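PDB 6M9M: AlkD2, which is of unknown function but binds inosine-5'-monophosphate and belongs to the HEAT-like repeat family of DNA glycosylases. Local coordinates for residues A27-Y31 with F60-L65; E89-F95 with R124-L130; R131-N135 with A146-I150. The contacts are given in a common frame with arbitrary orientation. Numbering follows the deposited sequence.

Contact 1: A27-Y31 with F60-L65; sequences ALTDY and FLFGYL
Two alpha-helices of the N-terminal half of the HEAT-like solenoid pack here through apolar and aromatic side chains: segment 27-31 lies on helix 21-32 and segment 60-65 on helix 52-65. Segment 27-31 is regular alpha-helix, Tyr31 N bonding to Ala27 O at 2.8 Å. The local axes run 44° apart (signed crossing -44°) and come within 9.4 Å. The CA atoms of Ala27 and Leu61 are nearest, at 5.6 Å. Ala27, small enough for this close point, sets its CB 3.6 Å from Phe60 CB and 3.9 Å from Leu61 CD2. Tyr64 (chi1 m) reaches across, its CE2 3.8 Å from Ala27 CB, while Leu28 CD1 covers one ring face, 4.3 Å from the centroid, as a CH-pi contact. Tyr31 (chi1 t) reaches toward helix 52-65; Tyr64 CB sits over its ring, 3.5 Å from the centroid, and Leu65 CD2 meets Tyr31 CE1 at 3.8 Å. Lys101 NZ hydrogen-bonds Tyr64 O and, weakly, Tyr31 OH. This is the stacked-helix packing of a HEAT-like alpha-solenoid.

Contact 2: E89-F95 with R124-L130; sequences EVLAKAF and RAATEGL
Neighbouring helices of the HEAT-like repeat solenoid meet here near the centre of the chain: segment 89-95 belongs to helix 85-102, and segment 124-130 lies on helix 120-129. The local axes approach to 7.9 Å at 70° (signed crossing -70°), a close, steep crossing that small residues make possible. Ala92 and Ala125 mark its centre, their CA atoms 4.1 Å apart. The bump on one side is the carbonyl of Ala92, and Gly129 forms the hollow that takes it: a CB there would lie 2.2 Å from Ala92 O, so the bare CA meets that oxygen at 3.4 Å in a CA-H...O contact. Ala92 CB rests between Ala125 O (3.6 Å) and Glu128 CB (4.4 Å). Ala125 CB fits against Leu91 CG at 3.9 Å. Beyond the crossing, Phe95 (chi1 t) projects toward the other helix as the largest apolar side chain of the contact; its CE2 lies 3.8 Å from Ala126 CB, and Leu130 CD1 meets the ring edge 3.7 Å from CD2.

At the opposite end the contact becomes polar. Glu89, whose side chain is about 5 Å from the bound inosinic acid, folds over with chi1 and chi2 both m, and Arg124 (chi1 t, chi2 bent to -91°) reaches it. Glu128 is held mainly by Ser164 and Arg131, but a water also joins it to Glu89, donating to Glu128 OE2 at 2.7 Å and to Glu89 OE1 at 2.8 Å. The salt bridge is two-pronged: Arg124 NH1 to Glu89 OE1 at 3.1 Å, and Arg124 NH2 to Glu89 OE2 at 2.9 Å.

Contact 3: R131-N135 with A146-I150; sequences RIWTN and AIRRI
Backbone shape comes first. A cis peptide bond precedes Ile132, and Arg131 and Ile132 are extended (phi/psi -65/138 and -80/123) before residues 133-135 close into a 3-10 turn, with Asn135 N bonded to Ile132 O at 3.0 Å. Segment 146-150 is regular alpha-helix, Ile150 N donating to Ala146 O at 3.0 Å. The CA atoms of Trp133 and Ala146 are the nearest pair, 6.4 Å apart.

The Trp133 indole carries most of the contact. Trp133 (chi1 m, chi2 56°) points it at the helix, and Ile150 (chi1 m, chi2 t) makes a CH-pi contact with the five-membered ring: CD1 is 3.6 Å from its centroid and 3° off the normal, almost directly over the ring centre. This terminal methyl offers its C-H groups to the electron-rich indole face. Phe139 adds an edge-to-face partner to the indole.

The contact thus joins the connection after helix 120-129 to helix 143-151, the next helix of the HEAT-like solenoid, away from the inosinic acid site.

Among the remaining apolar contacts, Ala146, one turn before Ile150, sets CB 3.7 Å from Trp133 CE3 and 4.3 Å from Thr134 CG2; its small methyl lets the wide indole come close. Arg149 CD lies at the ring edge, 4.2 Å from Trp133 CZ3.

Polar groups find partners elsewhere: Trp133 NE1 donates to Thr127 O, and the guanidinium of Arg149 forms salt bridges with Asp112 and Glu145.

The three contacts follow one another along the solenoid, and contact 2 sits between the others, about 15 Å from contact 1 and 13 Å from contact 3, centre to centre. Helices 52-65 and 85-102 carry the packing from contact 1 to contact 2: Phe60 CE2 lies 3.7 Å from Val90 CG1, and Gly63 CA 3.7 Å from Ala94 CB. Contact 3 is joined to contact 2 by a probable hydrogen bond from Trp133 NE1 to Thr127 O, 3.0 Å. Contacts 1 and 3 do not touch, their nearest atoms being about 13 Å apart. Contact 2 is closest to the IMP: the Glu89 side chain is about 5 Å from it, that of Phe60 about 11 Å.

Contact 1: A27-Y31 with F60-L65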
loop_
_atom_site.group_PDB
_atom_site.type_symbol
_atom_site.label_atom_id
_atom_site.label_comp_id
_atom_site.label_asym_id
_atom_site.label_seq_id
_atom_site.Cartn_x
_atom_site.Cartn_y
_atom_site.Cartn_z
ATOM N N ALA A 27 -10.442 12.944 -6.165
ATOM C CA ALA A 27 -9.039 13.300 -6.007
ATOM C C ALA A 27 -8.332 13.394 -7.356
ATOM O O ALA A 27 -7.555 14.331 -7.596
ATOM C CB ALA A 27 -8.348 12.277 -5.108
ATOM N N LEU A 28 -8.565 12.430 -8.250
ATOM C CA LEU A 28 -7.913 12.470 -9.555
ATOM C C LEU A 28 -8.293 13.735 -10.315
ATOM O O LEU A 28 -7.431 14.403 -10.893
ATOM C CB LEU A 28 -8.252 11.221 -10.355
ATOM C CG LEU A 28 -7.497 11.098 -11.686
ATOM C CD1 LEU A 28 -5.983 11.224 -11.522
ATOM C CD2 LEU A 28 -7.850 9.755 -12.295
ATOM N N THR A 29 -9.588 14.069 -10.342
ATOM C CA THR A 29 -10.042 15.283 -11.011
ATOM C C THR A 29 -9.371 16.518 -10.434
ATOM O O THR A 29 -8.884 17.381 -11.174
ATOM C CB THR A 29 -11.560 15.400 -10.874
ATOM O OG1 THR A 29 -12.177 14.303 -11.556
ATOM C CG2 THR A 29 -12.066 16.712 -11.467
ATOM N N ASP A 30 -9.340 16.624 -9.108
ATOM C CA ASP A 30 -8.790 17.825 -8.485
ATOM C C ASP A 30 -7.282 17.917 -8.692
ATOM O O ASP A 30 -6.749 19.007 -8.914
ATOM C CB ASP A 30 -9.160 17.850 -7.002
ATOM C CG ASP A 30 -10.655 18.049 -6.765
ATOM O OD1 ASP A 30 -11.366 18.497 -7.696
ATOM O OD2 ASP A 30 -11.113 17.769 -5.636
ATOM N N TYR A 31 -6.585 16.783 -8.651
ATOM C CA TYR A 31 -5.158 16.770 -8.936
ATOM C C TYR A 31 -4.861 17.255 -10.350
ATOM O O TYR A 31 -3.902 18.002 -10.572
ATOM C CB TYR A 31 -4.622 15.350 -8.719
ATOM C CG TYR A 31 -3.187 15.196 -9.131
ATOM C CD1 TYR A 31 -2.168 15.706 -8.345
ATOM C CD2 TYR A 31 -2.850 14.555 -10.318
ATOM C CE1 TYR A 31 -0.852 15.582 -8.720
ATOM C CE2 TYR A 31 -1.523 14.438 -10.707
ATOM C CZ TYR A 31 -0.525 14.937 -9.897
ATOM O OH TYR A 31 0.799 14.823 -10.277
ATOM N N PHE A 60 -5.469 9.665 -1.424
ATOM C CA PHE A 60 -5.342 9.547 -2.875
ATOM C C PHE A 60 -4.555 10.733 -3.441
ATOM O O PHE A 60 -3.692 10.561 -4.311
ATOM C CB PHE A 60 -6.708 9.415 -3.571
ATOM C CG PHE A 60 -7.331 8.039 -3.471
ATOM C CD1 PHE A 60 -6.708 6.943 -4.046
ATOM C CD2 PHE A 60 -8.549 7.848 -2.840
ATOM C CE1 PHE A 60 -7.282 5.676 -3.965
ATOM C CE2 PHE A 60 -9.125 6.587 -2.767
ATOM C CZ PHE A 60 -8.492 5.503 -3.334
ATOM N N LEU A 61 -4.858 11.955 -2.985
ATOM C CA LEU A 61 -4.082 13.114 -3.425
ATOM C C LEU A 61 -2.599 12.966 -3.097
ATOM O O LEU A 61 -1.738 13.246 -3.935
ATOM C CB LEU A 61 -4.623 14.406 -2.821
ATOM C CG LEU A 61 -5.942 14.972 -3.342
ATOM C CD1 LEU A 61 -6.237 16.267 -2.575
ATOM C CD2 LEU A 61 -5.874 15.226 -4.830
ATOM N N PHE A 62 -2.278 12.528 -1.875
ATOM C CA PHE A 62 -0.882 12.322 -1.522
ATOM C C PHE A 62 -0.216 11.372 -2.521
ATOM O O PHE A 62 0.906 11.612 -2.966
ATOM C CB PHE A 62 -0.729 11.744 -0.107
ATOM C CG PHE A 62 -1.085 12.690 1.027
ATOM C CD1 PHE A 62 -0.841 14.067 0.969
ATOM C CD2 PHE A 62 -1.632 12.176 2.198
ATOM C CE1 PHE A 62 -1.155 14.894 2.065
ATOM C CE2 PHE A 62 -1.954 12.990 3.261
ATOM C CZ PHE A 62 -1.724 14.347 3.200
ATOM N N GLY A 63 -0.895 10.270 -2.869
ATOM C CA GLY A 63 -0.355 9.370 -3.872
ATOM C C GLY A 63 -0.021 10.061 -5.178
ATOM O O GLY A 63 1.054 9.862 -5.757
ATOM N N TYR A 64 -0.948 10.888 -5.676
ATOM C CA TYR A 64 -0.689 11.595 -6.927
ATOM C C TYR A 64 0.454 12.603 -6.798
ATOM O O TYR A 64 1.130 12.900 -7.789
ATOM C CB TYR A 64 -1.960 12.298 -7.423
ATOM C CG TYR A 64 -3.145 11.375 -7.594
ATOM C CD1 TYR A 64 -3.011 10.117 -8.151
ATOM C CD2 TYR A 64 -4.397 11.752 -7.139
ATOM C CE1 TYR A 64 -4.103 9.257 -8.244
ATOM C CE2 TYR A 64 -5.486 10.928 -7.253
ATOM C CZ TYR A 64 -5.350 9.684 -7.797
ATOM O OH TYR A 64 -6.463 8.880 -7.869
ATOM N N LEU A 65 0.660 13.146 -5.600
ATOM C CA LEU A 65 1.642 14.183 -5.311
ATOM C C LEU A 65 2.978 13.635 -4.823
ATOM O O LEU A 65 3.889 14.425 -4.519
ATOM C CB LEU A 65 1.091 15.083 -4.208
ATOM C CG LEU A 65 -0.111 15.958 -4.535
ATOM C CD1 LEU A 65 -0.714 16.418 -3.212
ATOM C CD2 LEU A 65 0.279 17.135 -5.419
#

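Contact 2: E89-F95 with R124-L130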
loop_
_atom_site.group_PDB
_atom_site.type_symbol
_atom_site.label_atom_id
_atom_site.label_comp_id
_atom_site.label_asym_id
_atom_site.label_seq_id
_atom_site.Cartn_x
_atom_site.Cartn_y
_atom_site.Cartn_z
ATOM N N GLU A 89 -6.297 1.139 3.769
ATOM C CA GLU A 89 -6.357 0.550 2.439
ATOM C C GLU A 89 -5.995 1.569 1.366
ATOM O O GLU A 89 -5.309 1.239 0.399
ATOM C CB GLU A 89 -7.741 -0.026 2.156
ATOM C CG GLU A 89 -8.116 -1.219 3.024
ATOM C CD GLU A 89 -7.213 -2.450 2.833
ATOM O OE1 GLU A 89 -6.470 -2.554 1.826
ATOM O OE2 GLU A 89 -7.224 -3.323 3.716
ATOM N N VAL A 90 -6.418 2.823 1.530
ATOM C CA VAL A 90 -6.046 3.851 0.561
ATOM C C VAL A 90 -4.550 4.131 0.617
ATOM O O VAL A 90 -3.929 4.378 -0.416
ATOM C CB VAL A 90 -6.900 5.119 0.729
ATOM C CG1 VAL A 90 -6.469 6.182 -0.272
ATOM C CG2 VAL A 90 -8.361 4.770 0.494
ATOM N N LEU A 91 -3.939 4.090 1.818
ATOM C CA LEU A 91 -2.482 4.267 1.906
ATOM C C LEU A 91 -1.742 3.253 1.034
ATOM O O LEU A 91 -0.768 3.605 0.360
ATOM C CB LEU A 91 -2.006 4.189 3.362
ATOM C CG LEU A 91 -0.499 4.298 3.584
ATOM C CD1 LEU A 91 0.064 5.617 3.073
ATOM C CD2 LEU A 91 -0.161 4.097 5.056
ATOM N N ALA A 92 -2.173 1.987 1.050
ATOM C CA ALA A 92 -1.552 0.978 0.202
ATOM C C ALA A 92 -1.667 1.360 -1.271
ATOM O O ALA A 92 -0.708 1.196 -2.040
ATOM C CB ALA A 92 -2.196 -0.383 0.478
ATOM N N LYS A 93 -2.842 1.843 -1.687
ATOM C CA LYS A 93 -3.042 2.258 -3.073
ATOM C C LYS A 93 -2.184 3.464 -3.420
ATOM O O LYS A 93 -1.644 3.556 -4.532
ATOM C CB LYS A 93 -4.514 2.592 -3.308
ATOM C CG LYS A 93 -5.427 1.391 -3.167
ATOM C CD LYS A 93 -6.900 1.722 -3.268
ATOM C CE LYS A 93 -7.761 0.549 -2.823
ATOM N NZ LYS A 93 -7.608 -0.614 -3.736
ATOM N N ALA A 94 -2.065 4.417 -2.490
ATOM C CA ALA A 94 -1.241 5.593 -2.745
ATOM C C ALA A 94 0.233 5.228 -2.838
ATOM O O ALA A 94 0.975 5.835 -3.618
ATOM C CB ALA A 94 -1.468 6.628 -1.652
ATOM N N PHE A 95 0.683 4.241 -2.063
ATOM C CA PHE A 95 2.056 3.787 -2.200
ATOM C C PHE A 95 2.274 3.129 -3.560
ATOM O O PHE A 95 3.290 3.372 -4.221
ATOM C CB PHE A 95 2.429 2.829 -1.057
ATOM C CG PHE A 95 3.863 2.411 -1.129
ATOM C CD1 PHE A 95 4.851 3.326 -0.845
ATOM C CD2 PHE A 95 4.226 1.158 -1.583
ATOM C CE1 PHE A 95 6.185 3.011 -0.984
ATOM C CE2 PHE A 95 5.574 0.837 -1.718
ATOM C CZ PHE A 95 6.546 1.763 -1.423
ATOM N N ARG A 124 2.844 -3.018 5.955
ATOM C CA ARG A 124 1.691 -3.634 5.305
ATOM C C ARG A 124 1.267 -2.845 4.073
ATOM O O ARG A 124 0.837 -3.435 3.082
ATOM C CB ARG A 124 0.530 -3.765 6.300
ATOM C CG ARG A 124 -0.630 -4.655 5.838
ATOM C CD ARG A 124 -1.703 -3.868 5.098
ATOM N NE ARG A 124 -2.881 -4.697 4.873
ATOM C CZ ARG A 124 -3.971 -4.301 4.220
ATOM N NH1 ARG A 124 -4.023 -3.083 3.711
ATOM N NH2 ARG A 124 -4.994 -5.129 4.065
ATOM N N ALA A 125 1.387 -1.510 4.102
ATOM C CA ALA A 125 0.991 -0.738 2.927
ATOM C C ALA A 125 1.815 -1.132 1.712
ATOM O O ALA A 125 1.289 -1.228 0.590
ATOM C CB ALA A 125 1.111 0.755 3.193
ATOM N N ALA A 126 3.110 -1.381 1.912
ATOM C CA ALA A 126 3.950 -1.802 0.793
ATOM C C ALA A 126 3.639 -3.229 0.358
ATOM O O ALA A 126 3.522 -3.506 -0.844
ATOM C CB ALA A 126 5.422 -1.664 1.165
ATOM N N THR A 127 3.518 -4.156 1.312
ATOM C CA THR A 127 3.257 -5.539 0.926
ATOM C C THR A 127 1.917 -5.662 0.220
ATOM O O THR A 127 1.808 -6.349 -0.799
ATOM C CB THR A 127 3.331 -6.499 2.125
ATOM O OG1 THR A 127 2.338 -6.171 3.107
ATOM C CG2 THR A 127 4.728 -6.485 2.753
ATOM N N GLU A 128 0.880 -5.026 0.763
ATOM C CA GLU A 128 -0.463 -5.134 0.208
ATOM C C GLU A 128 -0.636 -4.295 -1.042
ATOM O O GLU A 128 -1.280 -4.726 -2.005
ATOM C CB GLU A 128 -1.488 -4.706 1.256
ATOM C CG GLU A 128 -2.938 -4.932 0.855
ATOM C CD GLU A 128 -3.383 -6.388 0.886
ATOM O OE1 GLU A 128 -2.654 -7.251 1.443
ATOM O OE2 GLU A 128 -4.484 -6.650 0.371
ATOM N N GLY A 129 -0.083 -3.088 -1.047
ATOM C CA GLY A 129 -0.341 -2.168 -2.141
ATOM C C GLY A 129 0.189 -2.637 -3.478
ATOM O O GLY A 129 -0.385 -2.321 -4.514
ATOM N N LEU A 130 1.269 -3.413 -3.476
ATOM C CA LEU A 130 1.847 -3.919 -4.712
ATOM C C LEU A 130 1.210 -5.227 -5.189
ATOM O O LEU A 130 1.546 -5.701 -6.281
ATOM C CB LEU A 130 3.365 -4.066 -4.581
ATOM C CG LEU A 130 4.171 -2.802 -4.902
ATOM C CD1 LEU A 130 3.862 -1.675 -3.931
ATOM C CD2 LEU A 130 5.658 -3.142 -4.928
HETATM O O HOH W 1 -6.502 -4.897 0.382
#

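Contact 3: R131-N135 with A146-I150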
loop_
_atom_site.group_PDB
_atom_site.type_symbol
_atom_site.label_atom_id
_atom_site.label_comp_id
_atom_site.label_asym_id
_atom_site.label_seq_id
_atom_site.Cartn_x
_atom_site.Cartn_y
_atom_site.Cartn_z
ATOM N N ARG A 131 0.297 -5.828 -4.418
ATOM C CA ARG A 131 -0.343 -7.061 -4.885
ATOM C C ARG A 131 -1.180 -6.763 -6.129
ATOM O O ARG A 131 -1.863 -5.732 -6.196
ATOM C CB ARG A 131 -1.252 -7.613 -3.788
ATOM C CG ARG A 131 -0.512 -8.133 -2.555
ATOM C CD ARG A 131 -1.486 -8.611 -1.483
ATOM N NE ARG A 131 -2.229 -9.763 -1.975
ATOM C CZ ARG A 131 -3.307 -10.260 -1.399
ATOM N NH1 ARG A 131 -3.764 -9.716 -0.281
ATOM N NH2 ARG A 131 -3.908 -11.309 -1.936
ATOM N N ILE A 132 -1.136 -7.644 -7.135
ATOM C CA ILE A 132 -0.262 -8.812 -7.256
ATOM C C ILE A 132 1.111 -8.345 -7.730
ATOM O O ILE A 132 1.225 -7.699 -8.778
ATOM C CB ILE A 132 -0.898 -9.813 -8.252
ATOM C CG1 ILE A 132 -2.237 -10.294 -7.695
ATOM C CG2 ILE A 132 0.073 -10.935 -8.543
ATOM C CD1 ILE A 132 -3.097 -11.102 -8.679
ATOM N N TRP A 133 2.166 -8.639 -6.968
ATOM C CA TRP A 133 3.448 -7.987 -7.227
ATOM C C TRP A 133 3.954 -8.309 -8.630
ATOM O O TRP A 133 4.477 -7.435 -9.321
ATOM C CB TRP A 133 4.506 -8.409 -6.217
ATOM C CG TRP A 133 4.481 -7.784 -4.855
ATOM C CD1 TRP A 133 3.442 -7.755 -3.955
ATOM C CD2 TRP A 133 5.588 -7.151 -4.210
ATOM N NE1 TRP A 133 3.848 -7.136 -2.786
ATOM C CE2 TRP A 133 5.156 -6.743 -2.932
ATOM C CE3 TRP A 133 6.905 -6.881 -4.594
ATOM C CZ2 TRP A 133 5.994 -6.099 -2.039
ATOM C CZ3 TRP A 133 7.736 -6.233 -3.704
ATOM C CH2 TRP A 133 7.272 -5.851 -2.437
ATOM N N THR A 134 3.812 -9.562 -9.060
ATOM C CA THR A 134 4.346 -10.008 -10.339
ATOM C C THR A 134 3.467 -9.629 -11.526
ATOM O O THR A 134 3.805 -9.990 -12.651
ATOM C CB THR A 134 4.625 -11.507 -10.281
ATOM O OG1 THR A 134 3.502 -12.185 -9.711
ATOM C CG2 THR A 134 5.846 -11.779 -9.435
ATOM N N ASN A 135 2.381 -8.887 -11.309
ATOM C CA ASN A 135 1.693 -8.184 -12.386
ATOM C C ASN A 135 2.258 -6.789 -12.644
ATOM O O ASN A 135 1.869 -6.148 -13.619
ATOM C CB ASN A 135 0.197 -8.065 -12.083
ATOM C CG ASN A 135 -0.544 -9.362 -12.283
ATOM O OD1 ASN A 135 -0.017 -10.315 -12.838
ATOM N ND2 ASN A 135 -1.778 -9.397 -11.837
ATOM N N ALA A 146 10.476 -10.002 -6.236
ATOM C CA ALA A 146 9.291 -9.858 -5.405
ATOM C C ALA A 146 9.273 -10.915 -4.315
ATOM O O ALA A 146 9.067 -10.600 -3.143
ATOM C CB ALA A 146 8.038 -9.960 -6.273
ATOM N N ILE A 147 9.482 -12.181 -4.685
ATOM C CA ILE A 147 9.392 -13.268 -3.713
ATOM C C ILE A 147 10.354 -13.025 -2.553
ATOM O O ILE A 147 9.992 -13.184 -1.380
ATOM C CB ILE A 147 9.646 -14.621 -4.408
ATOM C CG1 ILE A 147 8.504 -14.931 -5.382
ATOM C CG2 ILE A 147 9.805 -15.732 -3.382
ATOM C CD1 ILE A 147 8.797 -16.092 -6.317
ATOM N N ARG A 148 11.602 -12.647 -2.858
ATOM C CA ARG A 148 12.595 -12.477 -1.800
ATOM C C ARG A 148 12.187 -11.363 -0.844
ATOM O O ARG A 148 12.315 -11.496 0.382
ATOM C CB ARG A 148 13.977 -12.177 -2.392
ATOM C CG ARG A 148 15.058 -11.963 -1.341
ATOM C CD ARG A 148 16.384 -11.515 -1.931
ATOM N NE ARG A 148 16.425 -10.078 -2.203
ATOM C CZ ARG A 148 16.412 -9.532 -3.418
ATOM N NH1 ARG A 148 16.361 -10.290 -4.504
ATOM N NH2 ARG A 148 16.459 -8.213 -3.545
ATOM N N ARG A 149 11.696 -10.252 -1.389
ATOM C CA ARG A 149 11.344 -9.108 -0.560
ATOM C C ARG A 149 10.162 -9.424 0.344
ATOM O O ARG A 149 10.150 -9.034 1.513
ATOM C CB ARG A 149 11.010 -7.907 -1.446
ATOM C CG ARG A 149 12.241 -7.221 -1.989
ATOM C CD ARG A 149 11.870 -6.038 -2.907
ATOM N NE ARG A 149 13.041 -5.207 -3.116
ATOM C CZ ARG A 149 13.980 -5.454 -4.020
ATOM N NH1 ARG A 149 13.842 -6.473 -4.862
ATOM N NH2 ARG A 149 15.046 -4.666 -4.078
ATOM N N ILE A 150 9.160 -10.115 -0.189
ATOM C CA ILE A 150 7.981 -10.457 0.593
ATOM C C ILE A 150 8.342 -11.483 1.659
ATOM O O ILE A 150 7.967 -11.358 2.836
ATOM C CB ILE A 150 6.869 -10.981 -0.333
ATOM C CG1 ILE A 150 6.400 -9.907 -1.305
ATOM C CG2 ILE A 150 5.695 -11.488 0.499
ATOM C CD1 ILE A 150 5.714 -10.475 -2.551
#